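Local coordinates for immunoreactive 84kD antigen PG93 (Porphyromonas gingivalis, PDB 5M11), which is an essential bacterial surface component of the type-IX secretion system of an oral bacterium, with several bound zinc and calcium ions, at residues H20-A25 with A284-L290; K155-L161 with I171-T175; V676-R682 with I752-I757. All coordinates share one frame; numbering follows the deposited sequence.

Interaction 1 (H20-A25 with A284-L290); sequences HKTEKA and ALGEEGL. With PEG (di(hydroxyethyl)ether), chain Q.
Thr22 lies against Gly289 and the hairpin ends Ala284 and Leu290; its CB and OG1 share Gly289, while CG2 meets the other two. Thr22 CB rests 3.9 Å from Gly289 CA. There the side chain forks: a chi1 of -64° sets OG1 anti to the carbonyl carbon and leaves CG2 anti to the backbone N. OG1 also approaches Gly289 CA, but its polar partner is the hydroxyl of Tyr41, to which it is hydrogen-bonded. The methyl Thr22 CG2 ends in apolar surroundings, 3.8 Å from Ala284 CB and 3.9 Å from Leu290 CG, crossing the leucine at about a right angle. Ala25 CB extends this buried patch, 3.8 Å from Leu290 CD2.

The backbones join in a single antiparallel bridge, a hydrogen-bonded pair of Thr22 and Gly286. Thr22 N donates to Gly286 O over 3.1 Å, whereas the return bond from Gly286 N to Thr22 O is weak, its N-H...O angle being only 121°. Gly286 and Gly289 both take positive phi, which glycine adopts readily.

At the exposed end, a bent chi2 of 86° curls Glu287 back toward His20. A di(hydroxyethyl)ether molecule, probably from the crystallisation liquor, links the two in the crystal: His20 NE2 donates to its O2 at 2.7 Å, and its O1 donates to Glu287 OE2 at 2.8 Å.

Strand 22-27 begins the first of seven successive four-stranded antiparallel sheets, and the loop 285-289 joins two strands of the seventh. First meeting last is consistent with ring closure in a seven-bladed beta-propeller.

Interaction 2 (K155-L161 with I171-T175); sequences KLDNDRL and IGKET
Arg160 lies alongside Lys173, both side chains pointing the same way, with Arg160 CG and CD each 3.7 Å from Lys173 CE. The overlap is aliphatic: Arg160 bends at chi2 and chi3, and its NE remains 5.2 Å from Lys173 NZ, so the like charges do not touch. Ile171 also runs alongside Arg160, and Ile171 CD1 comes within 3.7 Å of Leu156 CD1, the isoleucine and leucine side chains crossing at about a right angle.

Backbone bonds fix the antiparallel register. Leu161 N and Gly172 O lie 2.7 Å apart, the reciprocal bond runs from Gly172 N to Leu161 O, and Glu174 N reaches Asp159 O in a straight line (N-H...O 180°). Asp159 and Asn158 are the central residues of a type I' turn from Asp157 to Arg160, and both have the positive phi that this turn demands.

The two acidic side chains meet near the turn. Glu174 OE1 is hydrogen-bonded to the hydroxyl of Tyr123 and lies 3.2 Å from Lys155 CE, although Lys155 NZ is beyond salt-bridge range of it. Asp159 OD1 comes within 4.2 Å of the same Glu174 OE1, its carboxylate turned 79° from that of Glu174. Lys155 NZ, in a long salt bridge to Asp159 OD1, probably eases this repulsion.

Strands 160-165 and 168-173 are the middle pair of a four-stranded antiparallel sheet, flanked by 150-155 and 185-187. Leu161 and Glu174 face the preceding sheet, touching Tyr144 of strand 139-144, while Leu156 reaches Asn220 and Phe223 in a loop after strand 214-219.

Interaction 3 (V676-R682 with I752-I757); sequences VYPNPLR and IRFAVI
Val676 packs on Ile752 and Phe754, joining the edge strands of two antiparallel sheets, consistent with a beta-sandwich-like C-terminal domain: one sheet holds strand 675-677, the other strand 749-756. This is the close, apolar part of the contact. Val676 CG2 lies 3.5 Å from Ile752 CD1, and the second methyl, Val676 CG1, sits over one face of the Phe754 ring in a CH-pi contact, 4.2 Å from the centroid and 24° off the ring normal. Val689 and Ile691 from its own sheet, with Val739 on the Phe754 side, continue the core around this pair.

Beyond strand 675-677 the chain turns through two cis peptides, before Pro678 and before Pro680, and then runs beside the second strand with residue numbers rising together. Leu681 ties it there through its backbone: Leu681 N donates to Ala755 O at 2.8 Å, and Leu681 O accepts from Ile757 N at 3.3 Å. The Leu681 side chain is buried and lies alongside that of Val756, Leu681 CD2 to Val756 CG2 4.1 Å.

The outer side differs in being more open to solvent, although its contacts are as close. Pro680 CB meets Ile757 CG1 at 3.7 Å, while Ile757 CD1 lies over a face of the Arg682 guanidinium; the arginine and isoleucine side chains run side by side, and their contact is one of van der Waals touch.

Exposed Asn679 nevertheless makes a directed bond. With chi1 at -176°, its CG swings anti to the backbone N and over Phe754 CB, and Asn679 OD1 accepts the Ala755 N-H, N to O 2.9 Å; the bond is nearly straight, yet the donor stands 48° above the amide carbonyl plane.

The three contacts share no strands and do not touch. Interactions 1 and 2 belong to the N-terminal run of four-stranded sheets, with interaction 2 nested in the loop that interaction 1 closes and their centres about 34 Å apart; interaction 3 follows later in the chain, its centre about 60 Å from that of interaction 2. Interactions 1 and 3 are partly buried and combine apolar cores with polar margins, although one joins segments 259 residues apart in sequence and the other two sheets of one probable sandwich. Interaction 2 is a local hairpin contact at the surface, where charged side chains outnumber apolar ones. Two backbone bonds cross in 1, one weak, three in 2 and two in 3, where an asparagine side chain adds another.

Interaction 1 (H20-A25 with A284-L290)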
loop_
_atom_site.group_PDB
_atom_site.type_symbol
_atom_site.label_atom_id
_atom_site.label_comp_id
_atom_site.label_asym_id
_atom_site.label_seq_id
_atom_site.Cartn_x
_atom_site.Cartn_y
_atom_site.Cartn_z
ATOM N N HIS A 20 -5.072 -10.327 -6.803
ATOM C CA HIS A 20 -4.789 -10.161 -8.233
ATOM C C HIS A 20 -3.639 -11.166 -8.747
ATOM O O HIS A 20 -3.850 -12.389 -8.718
ATOM C CB HIS A 20 -4.507 -8.639 -8.506
ATOM C CG HIS A 20 -4.149 -8.213 -9.905
ATOM N ND1 HIS A 20 -4.427 -9.001 -11.012
ATOM C CD2 HIS A 20 -3.527 -7.084 -10.320
ATOM C CE1 HIS A 20 -3.950 -8.337 -12.049
ATOM N NE2 HIS A 20 -3.402 -7.178 -11.682
ATOM N N LYS A 21 -2.474 -10.644 -9.217
ATOM C CA LYS A 21 -1.371 -11.345 -9.895
ATOM C C LYS A 21 -0.608 -12.360 -9.023
ATOM O O LYS A 21 0.403 -11.995 -8.427
ATOM C CB LYS A 21 -0.392 -10.296 -10.462
ATOM C CG LYS A 21 0.554 -10.786 -11.551
ATOM C CD LYS A 21 1.561 -9.693 -11.859
ATOM C CE LYS A 21 2.744 -10.164 -12.658
ATOM N NZ LYS A 21 3.887 -9.220 -12.523
ATOM N N THR A 22 -1.035 -13.649 -9.030
ATOM C CA THR A 22 -0.403 -14.747 -8.267
ATOM C C THR A 22 0.929 -15.085 -8.943
ATOM O O THR A 22 0.962 -15.692 -10.012
ATOM C CB THR A 22 -1.376 -15.933 -8.112
ATOM O OG1 THR A 22 -2.477 -15.466 -7.344
ATOM C CG2 THR A 22 -0.769 -17.142 -7.408
ATOM N N GLU A 23 2.027 -14.643 -8.312
ATOM C CA GLU A 23 3.380 -14.785 -8.824
ATOM C C GLU A 23 4.110 -16.020 -8.266
ATOM O O GLU A 23 5.156 -16.380 -8.807
ATOM C CB GLU A 23 4.169 -13.504 -8.524
ATOM C CG GLU A 23 3.755 -12.335 -9.404
ATOM C CD GLU A 23 4.035 -10.939 -8.884
ATOM O OE1 GLU A 23 3.807 -10.692 -7.677
ATOM O OE2 GLU A 23 4.391 -10.065 -9.709
ATOM N N LYS A 24 3.567 -16.666 -7.212
ATOM C CA LYS A 24 4.177 -17.833 -6.554
ATOM C C LYS A 24 3.114 -18.770 -5.975
ATOM O O LYS A 24 2.006 -18.320 -5.663
ATOM C CB LYS A 24 5.139 -17.388 -5.438
ATOM C CG LYS A 24 6.592 -17.310 -5.896
ATOM C CD LYS A 24 7.134 -15.908 -5.815
ATOM C CE LYS A 24 8.500 -15.796 -6.426
ATOM N NZ LYS A 24 8.856 -14.364 -6.623
ATOM N N ALA A 25 3.463 -20.071 -5.834
ATOM C CA ALA A 25 2.600 -21.153 -5.351
ATOM C C ALA A 25 3.427 -22.240 -4.683
ATOM O O ALA A 25 4.488 -22.609 -5.198
ATOM C CB ALA A 25 1.820 -21.743 -6.509
ATOM N N ALA A 284 0.887 -21.059 -10.707
ATOM C CA ALA A 284 0.663 -19.618 -10.551
ATOM C C ALA A 284 0.663 -19.019 -11.962
ATOM O O ALA A 284 1.679 -19.071 -12.671
ATOM C CB ALA A 284 1.734 -18.984 -9.668
ATOM N N LEU A 285 -0.505 -18.564 -12.416
ATOM C CA LEU A 285 -0.668 -18.045 -13.767
ATOM C C LEU A 285 -0.684 -16.526 -13.782
ATOM O O LEU A 285 -0.922 -15.913 -14.822
ATOM C CB LEU A 285 -1.939 -18.638 -14.397
ATOM C CG LEU A 285 -1.866 -20.152 -14.615
ATOM C CD1 LEU A 285 -3.225 -20.762 -14.679
ATOM C CD2 LEU A 285 -1.089 -20.482 -15.847
ATOM N N GLY A 286 -0.372 -15.940 -12.634
ATOM C CA GLY A 286 -0.293 -14.502 -12.463
ATOM C C GLY A 286 -1.628 -13.808 -12.555
ATOM O O GLY A 286 -2.496 -13.998 -11.692
ATOM N N GLU A 287 -1.800 -13.018 -13.634
ATOM C CA GLU A 287 -2.977 -12.188 -13.876
ATOM C C GLU A 287 -4.284 -13.022 -13.877
ATOM O O GLU A 287 -5.367 -12.458 -13.686
ATOM C CB GLU A 287 -2.810 -11.372 -15.169
ATOM C CG GLU A 287 -2.786 -9.857 -14.952
ATOM C CD GLU A 287 -1.458 -9.194 -14.616
ATOM O OE1 GLU A 287 -0.462 -9.439 -15.337
ATOM O OE2 GLU A 287 -1.434 -8.365 -13.677
ATOM N N GLU A 288 -4.163 -14.358 -14.012
ATOM C CA GLU A 288 -5.284 -15.285 -13.927
ATOM C C GLU A 288 -5.436 -15.696 -12.471
ATOM O O GLU A 288 -6.512 -15.534 -11.908
ATOM C CB GLU A 288 -5.077 -16.507 -14.844
ATOM C CG GLU A 288 -6.288 -17.427 -14.985
ATOM C CD GLU A 288 -6.594 -18.421 -13.870
ATOM O OE1 GLU A 288 -5.758 -18.603 -12.951
ATOM O OE2 GLU A 288 -7.692 -19.024 -13.923
ATOM N N GLY A 289 -4.364 -16.223 -11.886
ATOM C CA GLY A 289 -4.327 -16.691 -10.504
ATOM C C GLY A 289 -3.808 -18.113 -10.389
ATOM O O GLY A 289 -2.883 -18.509 -11.105
ATOM N N LEU A 290 -4.407 -18.894 -9.485
ATOM C CA LEU A 290 -3.996 -20.275 -9.255
ATOM C C LEU A 290 -4.751 -21.242 -10.140
ATOM O O LEU A 290 -5.799 -20.893 -10.709
ATOM C CB LEU A 290 -4.185 -20.663 -7.785
ATOM C CG LEU A 290 -3.137 -20.159 -6.810
ATOM C CD1 LEU A 290 -3.757 -19.930 -5.463
ATOM C CD2 LEU A 290 -1.962 -21.131 -6.700
HETATM C C1 PEG Q . -0.916 -4.812 -13.804
HETATM O O1 PEG Q . -0.528 -5.833 -12.911
HETATM C C2 PEG Q . -2.003 -5.258 -14.735
HETATM O O2 PEG Q . -3.112 -5.768 -14.007
HETATM C C3 PEG Q . -4.339 -5.117 -14.331
HETATM C C4 PEG Q . -5.471 -6.105 -14.430
HETATM O O4 PEG Q . -5.930 -6.534 -13.156
#

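Interaction 2 (K155-L161 with I171-T175)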
loop_
_atom_site.group_PDB
_atom_site.type_symbol
_atom_site.label_atom_id
_atom_site.label_comp_id
_atom_site.label_asym_id
_atom_site.label_seq_id
_atom_site.Cartn_x
_atom_site.Cartn_y
_atom_site.Cartn_z
ATOM N N LYS A 155 21.539 -29.178 -3.810
ATOM C CA LYS A 155 22.120 -30.044 -2.821
ATOM C C LYS A 155 22.243 -31.428 -3.434
ATOM O O LYS A 155 21.319 -31.906 -4.096
ATOM C CB LYS A 155 21.242 -30.011 -1.548
ATOM C CG LYS A 155 21.714 -30.830 -0.368
ATOM C CD LYS A 155 22.906 -30.260 0.373
ATOM C CE LYS A 155 23.135 -31.021 1.663
ATOM N NZ LYS A 155 23.591 -32.419 1.427
ATOM N N LEU A 156 23.381 -32.063 -3.210
ATOM C CA LEU A 156 23.683 -33.390 -3.716
ATOM C C LEU A 156 23.934 -34.422 -2.581
ATOM O O LEU A 156 23.796 -34.148 -1.386
ATOM C CB LEU A 156 24.938 -33.296 -4.612
ATOM C CG LEU A 156 24.800 -32.580 -5.934
ATOM C CD1 LEU A 156 26.115 -31.981 -6.343
ATOM C CD2 LEU A 156 24.382 -33.535 -7.012
ATOM N N ASP A 157 24.327 -35.620 -3.001
ATOM C CA ASP A 157 24.741 -36.733 -2.170
ATOM C C ASP A 157 25.980 -36.378 -1.351
ATOM O O ASP A 157 26.769 -35.527 -1.760
ATOM C CB ASP A 157 25.087 -37.927 -3.088
ATOM C CG ASP A 157 23.894 -38.691 -3.620
ATOM O OD1 ASP A 157 22.884 -38.800 -2.878
ATOM O OD2 ASP A 157 24.005 -39.264 -4.743
ATOM N N ASN A 158 26.166 -37.073 -0.217
ATOM C CA ASN A 158 27.337 -36.976 0.657
ATOM C C ASN A 158 27.679 -35.514 1.022
ATOM O O ASN A 158 28.789 -35.034 0.751
ATOM C CB ASN A 158 28.555 -37.698 0.020
ATOM C CG ASN A 158 28.214 -39.020 -0.642
ATOM O OD1 ASN A 158 28.332 -39.168 -1.870
ATOM N ND2 ASN A 158 27.749 -39.999 0.155
ATOM N N ASP A 159 26.689 -34.824 1.625
ATOM C CA ASP A 159 26.756 -33.454 2.124
ATOM C C ASP A 159 27.396 -32.439 1.115
ATOM O O ASP A 159 27.986 -31.438 1.550
ATOM C CB ASP A 159 27.515 -33.430 3.480
ATOM C CG ASP A 159 26.627 -33.393 4.732
ATOM O OD1 ASP A 159 25.596 -32.656 4.721
ATOM O OD2 ASP A 159 26.998 -34.049 5.750
ATOM N N ARG A 160 27.274 -32.691 -0.210
ATOM C CA ARG A 160 27.844 -31.811 -1.231
ATOM C C ARG A 160 26.845 -30.738 -1.651
ATOM O O ARG A 160 25.646 -30.998 -1.770
ATOM C CB ARG A 160 28.308 -32.592 -2.441
ATOM C CG ARG A 160 29.675 -33.238 -2.272
ATOM C CD ARG A 160 29.691 -34.667 -2.808
ATOM N NE ARG A 160 28.818 -34.829 -3.975
ATOM C CZ ARG A 160 28.304 -35.983 -4.382
ATOM N NH1 ARG A 160 28.559 -37.101 -3.715
ATOM N NH2 ARG A 160 27.522 -36.027 -5.450
ATOM N N LEU A 161 27.340 -29.531 -1.845
ATOM C CA LEU A 161 26.545 -28.381 -2.178
ATOM C C LEU A 161 27.045 -27.789 -3.489
ATOM O O LEU A 161 28.257 -27.675 -3.723
ATOM C CB LEU A 161 26.700 -27.408 -1.010
ATOM C CG LEU A 161 25.641 -26.354 -0.767
ATOM C CD1 LEU A 161 24.332 -26.989 -0.364
ATOM C CD2 LEU A 161 26.111 -25.421 0.344
ATOM N N ILE A 171 31.479 -26.770 -6.369
ATOM C CA ILE A 171 31.056 -27.886 -5.509
ATOM C C ILE A 171 31.805 -27.771 -4.178
ATOM O O ILE A 171 32.995 -27.432 -4.165
ATOM C CB ILE A 171 31.227 -29.273 -6.156
ATOM C CG1 ILE A 171 30.534 -30.369 -5.339
ATOM C CG2 ILE A 171 32.687 -29.611 -6.453
ATOM C CD1 ILE A 171 29.818 -31.432 -6.213
ATOM N N GLY A 172 31.106 -28.003 -3.078
ATOM C CA GLY A 172 31.730 -27.936 -1.771
ATOM C C GLY A 172 31.045 -28.836 -0.787
ATOM O O GLY A 172 29.831 -29.019 -0.892
ATOM N N LYS A 173 31.805 -29.398 0.181
ATOM C CA LYS A 173 31.224 -30.277 1.204
ATOM C C LYS A 173 30.841 -29.464 2.390
ATOM O O LYS A 173 31.668 -28.732 2.937
ATOM C CB LYS A 173 32.154 -31.435 1.612
ATOM C CG LYS A 173 32.142 -32.544 0.569
ATOM C CD LYS A 173 32.082 -33.943 1.170
ATOM C CE LYS A 173 31.924 -35.016 0.106
ATOM N NZ LYS A 173 32.986 -34.978 -0.934
ATOM N N GLU A 174 29.585 -29.618 2.822
ATOM C CA GLU A 174 29.030 -28.866 3.943
ATOM C C GLU A 174 29.828 -29.056 5.226
ATOM O O GLU A 174 29.924 -28.106 6.026
ATOM C CB GLU A 174 27.580 -29.218 4.129
ATOM C CG GLU A 174 26.759 -28.504 3.079
ATOM C CD GLU A 174 25.438 -27.988 3.582
ATOM O OE1 GLU A 174 24.482 -28.791 3.588
ATOM O OE2 GLU A 174 25.371 -26.817 4.023
ATOM N N THR A 175 30.515 -30.207 5.351
ATOM C CA THR A 175 31.351 -30.486 6.515
ATOM C C THR A 175 32.669 -29.627 6.497
ATOM O O THR A 175 33.362 -29.566 7.523
ATOM C CB THR A 175 31.620 -31.993 6.669
ATOM O OG1 THR A 175 32.557 -32.440 5.679
ATOM C CG2 THR A 175 30.324 -32.828 6.673
#

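Interaction 3 (V676-R682 with I752-I757)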
loop_
_atom_site.group_PDB
_atom_site.type_symbol
_atom_site.label_atom_id
_atom_site.label_comp_id
_atom_site.label_asym_id
_atom_site.label_seq_id
_atom_site.Cartn_x
_atom_site.Cartn_y
_atom_site.Cartn_z
ATOM N N VAL A 676 -11.567 -1.376 30.967
ATOM C CA VAL A 676 -10.235 -1.111 31.534
ATOM C C VAL A 676 -9.441 -2.388 31.511
ATOM O O VAL A 676 -9.961 -3.442 31.888
ATOM C CB VAL A 676 -10.222 -0.540 32.985
ATOM C CG1 VAL A 676 -8.938 0.221 33.266
ATOM C CG2 VAL A 676 -11.434 0.311 33.303
ATOM N N TYR A 677 -8.172 -2.294 31.126
ATOM C CA TYR A 677 -7.265 -3.422 31.129
ATOM C C TYR A 677 -5.884 -2.916 31.519
ATOM O O TYR A 677 -5.414 -1.903 30.988
ATOM C CB TYR A 677 -7.268 -4.215 29.807
ATOM C CG TYR A 677 -6.669 -3.509 28.615
ATOM C CD1 TYR A 677 -5.343 -3.715 28.250
ATOM C CD2 TYR A 677 -7.441 -2.675 27.817
ATOM C CE1 TYR A 677 -4.793 -3.093 27.126
ATOM C CE2 TYR A 677 -6.899 -2.027 26.704
ATOM C CZ TYR A 677 -5.572 -2.240 26.358
ATOM O OH TYR A 677 -5.039 -1.590 25.265
ATOM N N PRO A 678 -5.243 -3.577 32.497
ATOM C CA PRO A 678 -5.700 -4.787 33.189
ATOM C C PRO A 678 -6.615 -4.508 34.395
ATOM O O PRO A 678 -6.471 -3.511 35.112
ATOM C CB PRO A 678 -4.386 -5.449 33.602
ATOM C CG PRO A 678 -3.427 -4.305 33.815
ATOM C CD PRO A 678 -3.896 -3.167 32.941
ATOM N N ASN A 679 -7.584 -5.407 34.592
ATOM C CA ASN A 679 -8.508 -5.392 35.716
ATOM C C ASN A 679 -8.538 -6.816 36.314
ATOM O O ASN A 679 -8.993 -7.746 35.641
ATOM C CB ASN A 679 -9.900 -4.882 35.329
ATOM C CG ASN A 679 -10.862 -4.762 36.498
ATOM O OD1 ASN A 679 -10.494 -4.806 37.694
ATOM N ND2 ASN A 679 -12.131 -4.602 36.172
ATOM N N PRO A 680 -7.991 -7.019 37.537
ATOM C CA PRO A 680 -7.411 -6.014 38.439
ATOM C C PRO A 680 -5.990 -5.606 38.047
ATOM O O PRO A 680 -5.324 -6.340 37.304
ATOM C CB PRO A 680 -7.428 -6.734 39.796
ATOM C CG PRO A 680 -7.223 -8.167 39.447
ATOM C CD PRO A 680 -7.980 -8.362 38.155
ATOM N N LEU A 681 -5.532 -4.427 38.543
ATOM C CA LEU A 681 -4.173 -3.946 38.312
ATOM C C LEU A 681 -3.262 -4.473 39.428
ATOM O O LEU A 681 -3.319 -3.995 40.568
ATOM C CB LEU A 681 -4.111 -2.416 38.205
ATOM C CG LEU A 681 -2.696 -1.824 38.063
ATOM C CD1 LEU A 681 -2.218 -1.839 36.612
ATOM C CD2 LEU A 681 -2.644 -0.448 38.627
ATOM N N ARG A 682 -2.429 -5.473 39.083
ATOM C CA ARG A 682 -1.519 -6.164 40.001
ATOM C C ARG A 682 -0.134 -5.494 40.064
ATOM O O ARG A 682 0.270 -4.853 39.093
ATOM C CB ARG A 682 -1.383 -7.636 39.587
ATOM C CG ARG A 682 -2.695 -8.396 39.624
ATOM C CD ARG A 682 -2.520 -9.855 39.278
ATOM N NE ARG A 682 -3.431 -10.685 40.066
ATOM C CZ ARG A 682 -4.598 -11.147 39.629
ATOM N NH1 ARG A 682 -4.996 -10.898 38.383
ATOM N NH2 ARG A 682 -5.364 -11.887 40.423
ATOM N N ILE A 752 -18.004 2.776 34.651
ATOM C CA ILE A 752 -17.362 1.465 34.706
ATOM C C ILE A 752 -16.314 1.472 35.843
ATOM O O ILE A 752 -15.716 2.511 36.136
ATOM C CB ILE A 752 -16.789 1.029 33.328
ATOM C CG1 ILE A 752 -15.564 1.858 32.907
ATOM C CG2 ILE A 752 -17.882 1.031 32.236
ATOM C CD1 ILE A 752 -14.617 1.090 32.064
ATOM N N ARG A 753 -16.136 0.328 36.506
ATOM C CA ARG A 753 -15.220 0.225 37.635
ATOM C C ARG A 753 -14.123 -0.812 37.387
ATOM O O ARG A 753 -14.350 -1.789 36.668
ATOM C CB ARG A 753 -16.000 -0.131 38.912
ATOM C CG ARG A 753 -16.897 0.973 39.429
ATOM C CD ARG A 753 -18.016 0.396 40.273
ATOM N NE ARG A 753 -18.669 1.410 41.107
ATOM C CZ ARG A 753 -18.501 1.532 42.425
ATOM N NH1 ARG A 753 -17.696 0.701 43.081
ATOM N NH2 ARG A 753 -19.142 2.481 43.096
ATOM N N PHE A 754 -12.936 -0.597 37.996
ATOM C CA PHE A 754 -11.773 -1.495 37.941
ATOM C C PHE A 754 -11.078 -1.527 39.313
ATOM O O PHE A 754 -11.133 -0.545 40.064
ATOM C CB PHE A 754 -10.786 -1.111 36.822
ATOM C CG PHE A 754 -9.959 0.117 37.102
ATOM C CD1 PHE A 754 -8.715 0.013 37.721
ATOM C CD2 PHE A 754 -10.422 1.380 36.757
ATOM C CE1 PHE A 754 -7.960 1.153 38.000
ATOM C CE2 PHE A 754 -9.653 2.517 37.005
ATOM C CZ PHE A 754 -8.430 2.397 37.628
ATOM N N ALA A 755 -10.410 -2.643 39.624
ATOM C CA ALA A 755 -9.764 -2.815 40.912
ATOM C C ALA A 755 -8.235 -2.707 40.860
ATOM O O ALA A 755 -7.605 -3.166 39.903
ATOM C CB ALA A 755 -10.156 -4.162 41.486
ATOM N N VAL A 756 -7.659 -2.082 41.920
ATOM C CA VAL A 756 -6.223 -1.985 42.212
ATOM C C VAL A 756 -6.009 -2.918 43.406
ATOM O O VAL A 756 -6.665 -2.740 44.434
ATOM C CB VAL A 756 -5.700 -0.546 42.462
ATOM C CG1 VAL A 756 -4.287 -0.572 43.037
ATOM C CG2 VAL A 756 -5.737 0.289 41.181
ATOM N N ILE A 757 -5.178 -3.965 43.243
ATOM C CA ILE A 757 -4.967 -4.975 44.290
ATOM C C ILE A 757 -3.495 -5.083 44.693
ATOM O O ILE A 757 -2.605 -4.950 43.840
ATOM C CB ILE A 757 -5.546 -6.366 43.889
ATOM C CG1 ILE A 757 -4.929 -6.927 42.583
ATOM C CG2 ILE A 757 -7.067 -6.314 43.797
ATOM C CD1 ILE A 757 -4.944 -8.465 42.492
#